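Local coordinates for MccB protein (Escherichia coli, PDB 6OM4) that adenylates the peptide precursor MccA, building the phosphoramidate nucleotide-peptide linkage of the Trojan-horse antibiotic microcin C7 with an E1-like (ThiF-family) ATP-binding domain, at residues 12-16 against 17-21; 30-33 against 34-38; 43-46 against 47-51; 174-177 against 178-182. All coordinates share one frame; numbering follows the deposited sequence.

Interaction 1: 12-16 against 17-21; sequences ARYGS and GGLVG
The carbonyl oxygen of G17 is gripped from two directions at the end of a beta hairpin. NH1 of R13 donates in the carbonyl plane, to a lone pair of G17 O, at 2.8 Å, while the backbone N of Y14 donates to G17 O from above that plane at 3.1 Å. R13 gets there because its CG lies anti to the backbone N (chi1 -172°) and the chain then bends at chi2, bringing the guanidinium round edge-on over the turn; the same NH1 also bonds G15 O at 3.1 Å, less straight and from above that carbonyl's plane. The turn from Y14 to G17 is type II', with G15 at positive phi, and G17 N returns a bond to Y14 O. Beyond it the strands 12-14 and 17-20 stay in antiparallel register: L19 N donates almost straight to A12 O (2.8 Å), and A12 N to L19 O. On the face that carries A12, Y14 and L19, the L19 side chain slants across the base of Y14, with L19 CG 3.7 Å from Y14 CB. V20, turned the other way, packs on W35 and I38 of helix 32-43. One arginine nitrogen thus ties the carbonyls of G15 and G17 together, stitching a glycine-rich turn from outside its backbone ladder.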
loop_
_atom_site.group_PDB
_atom_site.type_symbol
_atom_site.label_atom_id
_atom_site.label_comp_id
_atom_site.label_asym_id
_atom_site.label_seq_id
_atom_site.Cartn_x
_atom_site.Cartn_y
_atom_site.Cartn_z
ATOM N N ALA A 12 -5.728 -25.038 -14.441
ATOM C CA ALA A 12 -6.040 -24.977 -15.872
ATOM C C ALA A 12 -5.031 -25.840 -16.622
ATOM O O ALA A 12 -3.882 -25.917 -16.220
ATOM C CB ALA A 12 -6.006 -23.537 -16.377
ATOM N N ARG A 13 -5.468 -26.397 -17.758
ATOM C CA ARG A 13 -4.547 -26.930 -18.740
ATOM C C ARG A 13 -3.873 -25.751 -19.466
ATOM O O ARG A 13 -4.486 -24.704 -19.696
ATOM C CB ARG A 13 -5.327 -27.842 -19.692
ATOM C CG ARG A 13 -4.462 -28.628 -20.661
ATOM C CD ARG A 13 -3.830 -29.831 -19.980
ATOM N NE ARG A 13 -3.365 -30.789 -20.976
ATOM C CZ ARG A 13 -2.364 -30.560 -21.815
ATOM N NH1 ARG A 13 -1.452 -29.630 -21.556
ATOM N NH2 ARG A 13 -2.313 -31.239 -22.947
ATOM N N TYR A 14 -2.609 -25.932 -19.871
ATOM C CA TYR A 14 -1.848 -24.895 -20.528
ATOM C C TYR A 14 -0.607 -25.497 -21.192
ATOM O O TYR A 14 0.177 -26.155 -20.512
ATOM C CB TYR A 14 -1.346 -23.868 -19.509
ATOM C CG TYR A 14 -0.795 -22.609 -20.117
ATOM C CD1 TYR A 14 -1.667 -21.662 -20.624
ATOM C CD2 TYR A 14 0.558 -22.341 -20.177
ATOM C CE1 TYR A 14 -1.216 -20.481 -21.174
ATOM C CE2 TYR A 14 1.028 -21.166 -20.752
ATOM C CZ TYR A 14 0.135 -20.223 -21.234
ATOM O OH TYR A 14 0.514 -19.030 -21.796
ATOM N N GLY A 15 -0.349 -25.120 -22.430
ATOM C CA GLY A 15 0.886 -25.573 -23.153
ATOM C C GLY A 15 1.057 -27.092 -23.123
ATOM O O GLY A 15 0.147 -27.852 -23.470
ATOM N N SER A 16 2.222 -27.532 -22.641
ATOM C CA SER A 16 2.575 -28.926 -22.628
ATOM C C SER A 16 2.275 -29.519 -21.241
ATOM O O SER A 16 2.559 -30.673 -21.001
ATOM C CB SER A 16 4.003 -29.112 -23.085
ATOM O OG SER A 16 4.155 -28.829 -24.481
ATOM N N GLY A 17 1.612 -28.750 -20.359
ATOM C CA GLY A 17 1.257 -29.233 -19.033
ATOM C C GLY A 17 0.037 -28.502 -18.483
ATOM O O GLY A 17 -1.039 -28.449 -19.087
ATOM N N GLY A 18 0.236 -27.881 -17.333
ATOM C CA GLY A 18 -0.841 -27.207 -16.690
ATOM C C GLY A 18 -0.356 -26.133 -15.754
ATOM O O GLY A 18 0.840 -26.028 -15.462
ATOM N N LEU A 19 -1.328 -25.367 -15.268
ATOM C CA LEU A 19 -1.149 -24.351 -14.318
ATOM C C LEU A 19 -1.825 -24.733 -13.000
ATOM O O LEU A 19 -2.949 -25.290 -12.968
ATOM C CB LEU A 19 -1.775 -23.067 -14.847
ATOM C CG LEU A 19 -1.084 -22.468 -16.078
ATOM C CD1 LEU A 19 -1.976 -21.411 -16.699
ATOM C CD2 LEU A 19 0.258 -21.860 -15.722
ATOM N N VAL A 20 -1.128 -24.384 -11.925
ATOM C CA VAL A 20 -1.698 -24.451 -10.592
ATOM C C VAL A 20 -1.521 -23.087 -9.928
ATOM O O VAL A 20 -0.427 -22.552 -9.824
ATOM C CB VAL A 20 -1.049 -25.575 -9.765
ATOM C CG1 VAL A 20 -1.650 -25.632 -8.361
ATOM C CG2 VAL A 20 -1.116 -26.910 -10.494
ATOM N N GLY A 21 -2.634 -22.508 -9.464
ATOM C CA GLY A 21 -2.569 -21.300 -8.735
ATOM C C GLY A 21 -2.753 -20.101 -9.636
ATOM O O GLY A 21 -2.755 -20.219 -10.873
#

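Interaction 2: 30-33 against 34-38; sequences ENLV and LWENI
Helix 32-43 starts here, its first turns closed by i to i+4 backbone bonds, with W35 N on N31 O at 2.9 Å, E36 N on L32 O and N37 N on V33 O. N31 is the N-cap. Its side-chain OD1 accepts from L34 N at 3.0 Å, a fairly straight bond (162° at the hydrogen) although the donor stands well above the amide plane instead of on a lone pair. A chi1 near 180° (-179°) sets the N31 amide beside its own carbonyl carbon, against L34, whose side chain it crosses at about a right angle, N31 CG lying 3.6 Å from L34 CB. L32 and W35, about one turn apart, run side by side in the same direction, and their contact is made by a single methyl of the leucine at the six-membered part of the indole. That flank turns toward the hairpin: L32 and W35 both meet R13, and W35 NE1 makes a weak hydrogen bond to L19 O. L34 instead touches both V29 of strand 27-29 and N67 of helix 62-74, so it packs between them. E36 lays its aliphatic part over the backbone, E36 CG being 3.2 Å from L32 O. The indole contact itself closes at 3.5 Å, between L32 CD2 and W35 CE3.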
loop_
_atom_site.group_PDB
_atom_site.type_symbol
_atom_site.label_atom_id
_atom_site.label_comp_id
_atom_site.label_asym_id
_atom_site.label_seq_id
_atom_site.Cartn_x
_atom_site.Cartn_y
_atom_site.Cartn_z
ATOM N N GLU A 30 5.156 -28.363 -16.538
ATOM C CA GLU A 30 5.239 -28.854 -17.906
ATOM C C GLU A 30 4.928 -30.355 -17.940
ATOM O O GLU A 30 4.347 -30.875 -18.917
ATOM C CB GLU A 30 6.623 -28.522 -18.473
ATOM C CG GLU A 30 7.072 -29.404 -19.633
ATOM C CD GLU A 30 6.396 -29.161 -20.968
ATOM O OE1 GLU A 30 5.397 -28.415 -20.986
ATOM O OE2 GLU A 30 6.869 -29.728 -21.993
ATOM N N ASN A 31 5.351 -31.053 -16.882
ATOM C CA ASN A 31 5.181 -32.487 -16.716
ATOM C C ASN A 31 3.702 -32.780 -16.432
ATOM O O ASN A 31 3.218 -32.556 -15.320
ATOM C CB ASN A 31 6.126 -32.927 -15.602
ATOM C CG ASN A 31 6.153 -34.400 -15.256
ATOM O OD1 ASN A 31 5.180 -35.136 -15.422
ATOM N ND2 ASN A 31 7.254 -34.791 -14.640
ATOM N N LEU A 32 2.984 -33.300 -17.426
ATOM C CA LEU A 32 1.544 -33.549 -17.297
ATOM C C LEU A 32 1.241 -34.527 -16.180
ATOM O O LEU A 32 0.215 -34.426 -15.498
ATOM C CB LEU A 32 0.985 -34.140 -18.588
ATOM C CG LEU A 32 0.141 -33.212 -19.432
ATOM C CD1 LEU A 32 -0.399 -33.971 -20.638
ATOM C CD2 LEU A 32 -0.981 -32.579 -18.608
ATOM N N VAL A 33 2.088 -35.538 -16.045
ATOM C CA VAL A 33 1.815 -36.551 -15.062
ATOM C C VAL A 33 1.883 -35.950 -13.658
ATOM O O VAL A 33 1.082 -36.312 -12.789
ATOM C CB VAL A 33 2.799 -37.715 -15.223
ATOM C CG1 VAL A 33 2.710 -38.722 -14.099
ATOM C CG2 VAL A 33 2.569 -38.380 -16.560
ATOM N N LEU A 34 2.884 -35.097 -13.441
ATOM C CA LEU A 34 3.068 -34.394 -12.197
ATOM C C LEU A 34 1.876 -33.459 -11.953
ATOM O O LEU A 34 1.348 -33.429 -10.841
ATOM C CB LEU A 34 4.400 -33.634 -12.218
ATOM C CG LEU A 34 4.680 -32.782 -10.986
ATOM C CD1 LEU A 34 4.608 -33.620 -9.718
ATOM C CD2 LEU A 34 6.030 -32.069 -11.092
ATOM N N TRP A 35 1.458 -32.718 -12.985
ATOM C CA TRP A 35 0.290 -31.791 -12.853
ATOM C C TRP A 35 -0.959 -32.568 -12.396
ATOM O O TRP A 35 -1.687 -32.137 -11.490
ATOM C CB TRP A 35 0.084 -31.050 -14.194
ATOM C CG TRP A 35 -1.107 -30.141 -14.249
ATOM C CD1 TRP A 35 -1.265 -28.920 -13.651
ATOM C CD2 TRP A 35 -2.310 -30.397 -14.974
ATOM N NE1 TRP A 35 -2.498 -28.410 -13.953
ATOM C CE2 TRP A 35 -3.147 -29.279 -14.786
ATOM C CE3 TRP A 35 -2.760 -31.464 -15.760
ATOM C CZ2 TRP A 35 -4.401 -29.202 -15.385
ATOM C CZ3 TRP A 35 -3.991 -31.375 -16.371
ATOM C CH2 TRP A 35 -4.809 -30.266 -16.154
ATOM N N GLU A 36 -1.187 -33.743 -12.984
ATOM C CA GLU A 36 -2.342 -34.587 -12.652
ATOM C C GLU A 36 -2.229 -35.027 -11.197
ATOM O O GLU A 36 -3.223 -35.062 -10.474
ATOM C CB GLU A 36 -2.421 -35.775 -13.628
ATOM C CG GLU A 36 -2.779 -35.346 -15.043
ATOM C CD GLU A 36 -2.833 -36.481 -16.071
ATOM O OE1 GLU A 36 -2.430 -37.619 -15.701
ATOM O OE2 GLU A 36 -3.221 -36.222 -17.266
ATOM N N ASN A 37 -1.025 -35.398 -10.767
ATOM C CA ASN A 37 -0.826 -35.843 -9.394
ATOM C C ASN A 37 -0.976 -34.684 -8.398
ATOM O O ASN A 37 -1.468 -34.882 -7.277
ATOM C CB ASN A 37 0.518 -36.543 -9.205
ATOM C CG ASN A 37 0.514 -37.980 -9.705
ATOM O OD1 ASN A 37 -0.556 -38.616 -9.884
ATOM N ND2 ASN A 37 1.704 -38.499 -9.916
ATOM N N ILE A 38 -0.550 -33.472 -8.777
ATOM C CA ILE A 38 -0.772 -32.314 -7.905
ATOM C C ILE A 38 -2.279 -32.112 -7.704
ATOM O O ILE A 38 -2.750 -31.787 -6.615
ATOM C CB ILE A 38 -0.102 -31.056 -8.487
ATOM C CG1 ILE A 38 1.430 -31.198 -8.531
ATOM C CG2 ILE A 38 -0.568 -29.820 -7.729
ATOM C CD1 ILE A 38 2.140 -30.193 -9.441
#

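Interaction 3: 43-46 against 47-51; sequences YCFI and TPSSY
F45 CE1 meets S49 O at 3.5 Å, the carbonyl oxygen lying in the plane of the ring at its edge, where the polarised C-H groups point. This is the packed side of the connection that leads from helix 32-43 to strand 49-50. F45 CG is anti to its carbonyl carbon (chi1 -64°), which swings the ring along the outgoing chain; CD1 also approaches the S49 side chain, 4.1 Å from F45 CD1 to S49 CB. The other side is wet. No direct hydrogen bond joins 43-46 to 47-51, and two waters take that role at the carbonyl of C44. One water donates to C44 O (2.8 Å) and pairs with S49 OG (2.9 Å); the second also donates to C44 O and accepts from T47 N (3.0 Å). The oxygen of C44 therefore collects two waters, each spanning to the other segment, while the exposed I46, T47 and P48 carry the chain round. Further on, S50 is an N-cap whose OG bonds A53 N, starting helix 51-58. F45 is buried between A54 of that helix, F65 and F69 of helix 62-74 and Y3 of strand 2-5, with backbone bonds pairing F45 with L5 and S49 with Y3.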
loop_
_atom_site.group_PDB
_atom_site.type_symbol
_atom_site.label_atom_id
_atom_site.label_comp_id
_atom_site.label_asym_id
_atom_site.label_seq_id
_atom_site.Cartn_x
_atom_site.Cartn_y
_atom_site.Cartn_z
ATOM N N TYR A 43 -6.966 -32.206 -4.198
ATOM C CA TYR A 43 -8.342 -32.603 -4.013
ATOM C C TYR A 43 -8.564 -33.251 -2.640
ATOM O O TYR A 43 -9.653 -33.087 -2.059
ATOM C CB TYR A 43 -8.747 -33.518 -5.161
ATOM C CG TYR A 43 -10.181 -33.989 -5.144
ATOM C CD1 TYR A 43 -11.191 -33.192 -5.664
ATOM C CD2 TYR A 43 -10.505 -35.249 -4.685
ATOM C CE1 TYR A 43 -12.498 -33.643 -5.742
ATOM C CE2 TYR A 43 -11.816 -35.710 -4.745
ATOM C CZ TYR A 43 -12.812 -34.902 -5.265
ATOM O OH TYR A 43 -14.109 -35.341 -5.325
ATOM N N CYS A 44 -7.538 -33.934 -2.102
ATOM C CA CYS A 44 -7.634 -34.542 -0.784
ATOM C C CYS A 44 -7.863 -33.513 0.318
ATOM O O CYS A 44 -8.264 -33.888 1.413
ATOM C CB CYS A 44 -6.366 -35.299 -0.426
ATOM S SG CYS A 44 -6.108 -36.721 -1.511
ATOM N N PHE A 45 -7.524 -32.249 0.073
ATOM C CA PHE A 45 -7.560 -31.248 1.132
ATOM C C PHE A 45 -8.708 -30.249 0.949
ATOM O O PHE A 45 -8.640 -29.205 1.537
ATOM C CB PHE A 45 -6.197 -30.535 1.211
ATOM C CG PHE A 45 -5.067 -31.448 1.589
ATOM C CD1 PHE A 45 -4.823 -31.763 2.918
ATOM C CD2 PHE A 45 -4.308 -32.075 0.615
ATOM C CE1 PHE A 45 -3.821 -32.668 3.259
ATOM C CE2 PHE A 45 -3.318 -32.977 0.956
ATOM C CZ PHE A 45 -3.051 -33.248 2.277
ATOM N N ILE A 46 -9.748 -30.580 0.175
ATOM C CA ILE A 46 -10.902 -29.696 0.065
ATOM C C ILE A 46 -11.507 -29.483 1.463
ATOM O O ILE A 46 -11.870 -28.321 1.864
ATOM C CB ILE A 46 -11.928 -30.241 -0.948
ATOM C CG1 ILE A 46 -11.381 -30.283 -2.375
ATOM C CG2 ILE A 46 -13.206 -29.415 -0.894
ATOM C CD1 ILE A 46 -10.730 -29.041 -2.810
ATOM N N THR A 47 -11.596 -30.591 2.227
ATOM C CA THR A 47 -12.025 -30.588 3.619
ATOM C C THR A 47 -10.766 -30.746 4.451
ATOM O O THR A 47 -9.793 -31.321 3.966
ATOM C CB THR A 47 -13.045 -31.699 3.958
ATOM O OG1 THR A 47 -12.453 -33.003 3.919
ATOM C CG2 THR A 47 -14.233 -31.696 3.024
ATOM N N PRO A 48 -10.741 -30.249 5.706
ATOM C CA PRO A 48 -9.538 -30.295 6.540
ATOM C C PRO A 48 -9.071 -31.745 6.698
ATOM O O PRO A 48 -9.843 -32.595 7.079
ATOM C CB PRO A 48 -9.997 -29.756 7.907
ATOM C CG PRO A 48 -11.208 -28.902 7.572
ATOM C CD PRO A 48 -11.864 -29.590 6.397
ATOM N N SER A 49 -7.807 -31.999 6.409
ATOM C CA SER A 49 -7.298 -33.334 6.429
ATOM C C SER A 49 -5.825 -33.336 6.839
ATOM O O SER A 49 -5.066 -32.409 6.485
ATOM C CB SER A 49 -7.482 -33.954 5.083
ATOM O OG SER A 49 -6.821 -35.209 5.051
ATOM N N SER A 50 -5.399 -34.385 7.562
ATOM C CA SER A 50 -3.970 -34.608 7.828
ATOM C C SER A 50 -3.281 -35.138 6.557
ATOM O O SER A 50 -3.891 -35.617 5.659
ATOM C CB SER A 50 -3.721 -35.554 8.982
ATOM O OG SER A 50 -4.344 -36.808 8.737
ATOM N N TYR A 51 -1.972 -35.016 6.531
ATOM C CA TYR A 51 -1.128 -35.666 5.531
ATOM C C TYR A 51 -1.448 -37.149 5.437
ATOM O O TYR A 51 -1.658 -37.660 4.364
ATOM C CB TYR A 51 0.322 -35.523 5.965
ATOM C CG TYR A 51 1.349 -36.048 5.005
ATOM C CD1 TYR A 51 1.886 -35.216 4.033
ATOM C CD2 TYR A 51 1.852 -37.326 5.125
ATOM C CE1 TYR A 51 2.876 -35.657 3.169
ATOM C CE2 TYR A 51 2.861 -37.779 4.285
ATOM C CZ TYR A 51 3.357 -36.949 3.291
ATOM O OH TYR A 51 4.336 -37.380 2.440
HETATM O O HOH W 1 -8.211 -36.308 2.734
HETATM O O HOH W 2 -11.090 -33.470 1.579
#

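Interaction 4: 174-177 against 178-182; sequences IKRE and LLKRN
The carboxylate of E177 is met by three basic side chains along the last turns of helix 170-181. OE1 takes NH1 of R181 at 2.8 Å, and OE2 takes NZ of K180 at 3.0 Å on its syn side. From the preceding residue R176 grips OE2 side-on with two nitrogens, R176 NE reaching E177 OE2 at 2.7 Å on the anti lone pair. E177 bends at chi2 (-59°), folding its carboxylate back alongside K180 and slantwise to R181, where the carboxylate and guanidinium planes stand 62° apart. R181 NH1 also bonds the backbone oxygen E177 O at 3.0 Å, in the guanidinium plane, and so holds residue 177 by both main chain and side chain. A second shell fixes R176 through its salt bridge to D165. Toward the protein interior, I174 and L178 lie side by side, with I174 CG2 3.7 Å from L178 CG; I174 packs on helix 125-136 and L144, and L178 on A135. The helix is the crossover of a Rossmann-like beta-alpha-beta unit joining strands 141-146 and 186-191. Concentrating the positive charge of three side chains on the one carboxylate of E177 would be expected to stabilise its ionised form, and the network knits the polar face of the helix end.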
loop_
_atom_site.group_PDB
_atom_site.type_symbol
_atom_site.label_atom_id
_atom_site.label_comp_id
_atom_site.label_asym_id
_atom_site.label_seq_id
_atom_site.Cartn_x
_atom_site.Cartn_y
_atom_site.Cartn_z
ATOM N N ILE A 174 -15.011 13.357 4.125
ATOM C CA ILE A 174 -14.304 12.070 4.202
ATOM C C ILE A 174 -14.785 11.294 5.436
ATOM O O ILE A 174 -15.130 10.101 5.324
ATOM C CB ILE A 174 -12.776 12.212 4.165
ATOM C CG1 ILE A 174 -12.353 12.886 2.859
ATOM C CG2 ILE A 174 -12.135 10.850 4.371
ATOM C CD1 ILE A 174 -10.898 12.808 2.529
ATOM N N LYS A 175 -14.839 11.946 6.603
ATOM C CA LYS A 175 -15.235 11.240 7.810
ATOM C C LYS A 175 -16.627 10.630 7.625
ATOM O O LYS A 175 -16.868 9.479 7.971
ATOM C CB LYS A 175 -15.228 12.151 9.041
ATOM C CG LYS A 175 -15.807 11.478 10.271
ATOM C CD LYS A 175 -15.602 12.251 11.513
ATOM C CE LYS A 175 -16.029 11.463 12.734
ATOM N NZ LYS A 175 -16.298 12.385 13.856
ATOM N N ARG A 176 -17.574 11.414 7.084
ATOM C CA ARG A 176 -18.963 10.917 6.932
ATOM C C ARG A 176 -18.951 9.669 6.030
ATOM O O ARG A 176 -19.552 8.663 6.326
ATOM C CB ARG A 176 -19.857 12.031 6.370
ATOM C CG ARG A 176 -21.260 11.601 5.972
ATOM C CD ARG A 176 -21.976 12.657 5.144
ATOM N NE ARG A 176 -21.658 12.565 3.723
ATOM C CZ ARG A 176 -21.556 13.584 2.875
ATOM N NH1 ARG A 176 -21.666 14.839 3.293
ATOM N NH2 ARG A 176 -21.321 13.351 1.598
ATOM N N GLU A 177 -18.205 9.749 4.933
ATOM C CA GLU A 177 -18.218 8.703 3.918
ATOM C C GLU A 177 -17.475 7.440 4.388
ATOM O O GLU A 177 -17.848 6.353 4.015
ATOM C CB GLU A 177 -17.694 9.295 2.609
ATOM C CG GLU A 177 -18.677 10.297 2.023
ATOM C CD GLU A 177 -20.066 9.750 1.714
ATOM O OE1 GLU A 177 -20.183 8.604 1.182
ATOM O OE2 GLU A 177 -21.053 10.489 2.024
ATOM N N LEU A 178 -16.435 7.600 5.216
ATOM C CA LEU A 178 -15.689 6.493 5.737
ATOM C C LEU A 178 -16.591 5.735 6.708
ATOM O O LEU A 178 -16.639 4.531 6.698
ATOM C CB LEU A 178 -14.405 6.957 6.445
ATOM C CG LEU A 178 -13.260 7.502 5.574
ATOM C CD1 LEU A 178 -12.006 7.665 6.410
ATOM C CD2 LEU A 178 -12.989 6.599 4.383
ATOM N N LEU A 179 -17.304 6.464 7.573
ATOM C CA LEU A 179 -18.141 5.811 8.580
ATOM C C LEU A 179 -19.396 5.207 7.930
ATOM O O LEU A 179 -19.967 4.246 8.448
ATOM C CB LEU A 179 -18.473 6.797 9.693
ATOM C CG LEU A 179 -17.294 7.185 10.584
ATOM C CD1 LEU A 179 -17.705 8.227 11.625
ATOM C CD2 LEU A 179 -16.696 5.982 11.295
ATOM N N LYS A 180 -19.807 5.703 6.759
ATOM C CA LYS A 180 -20.903 5.034 6.062
ATOM C C LYS A 180 -20.474 3.666 5.523
ATOM O O LYS A 180 -21.334 2.794 5.298
ATOM C CB LYS A 180 -21.424 5.874 4.908
ATOM C CG LYS A 180 -22.312 7.008 5.385
ATOM C CD LYS A 180 -22.502 8.062 4.321
ATOM C CE LYS A 180 -22.927 7.509 2.970
ATOM N NZ LYS A 180 -23.344 8.593 2.039
ATOM N N ARG A 181 -19.170 3.530 5.235
ATOM C CA ARG A 181 -18.589 2.331 4.659
ATOM C C ARG A 181 -18.130 1.332 5.710
ATOM O O ARG A 181 -18.215 0.124 5.443
ATOM C CB ARG A 181 -17.447 2.710 3.717
ATOM C CG ARG A 181 -18.001 3.242 2.412
ATOM C CD ARG A 181 -16.988 4.001 1.590
ATOM N NE ARG A 181 -17.590 4.421 0.325
ATOM C CZ ARG A 181 -18.424 5.441 0.157
ATOM N NH1 ARG A 181 -18.733 6.241 1.167
ATOM N NH2 ARG A 181 -18.944 5.686 -1.039
ATOM N N ASN A 182 -17.632 1.822 6.839
ATOM C CA ASN A 182 -17.225 0.966 7.944
ATOM C C ASN A 182 -17.499 1.675 9.278
ATOM O O ASN A 182 -16.726 2.519 9.721
ATOM C CB ASN A 182 -15.764 0.525 7.835
ATOM C CG ASN A 182 -15.451 -0.610 8.769
ATOM O OD1 ASN A 182 -16.230 -0.858 9.693
ATOM N ND2 ASN A 182 -14.386 -1.346 8.479
#

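Interactions 1, 2 and 3 follow one another in the N-terminal part of the chain, whereas interaction 4 sits within the ThiF-family region, its centre about 41 to 49 Å from theirs. Interactions 1 and 2 touch, hairpin against helix start; interaction 3 leaves the far end of the same helix 32-43. Interactions 2 and 3 are surface contacts, whereas 1 and 4 are partly buried. Their chemistry differs accordingly: backbone ladder plus an arginine in 12-21, a side-chain N-cap in 30-38, water bridges in 43-51, and a salt-bridge network in 174-182. Only interaction 4 approaches the nucleotide, the side chain of I174 being about 8 Å from the bound adenosine phosphoramidate.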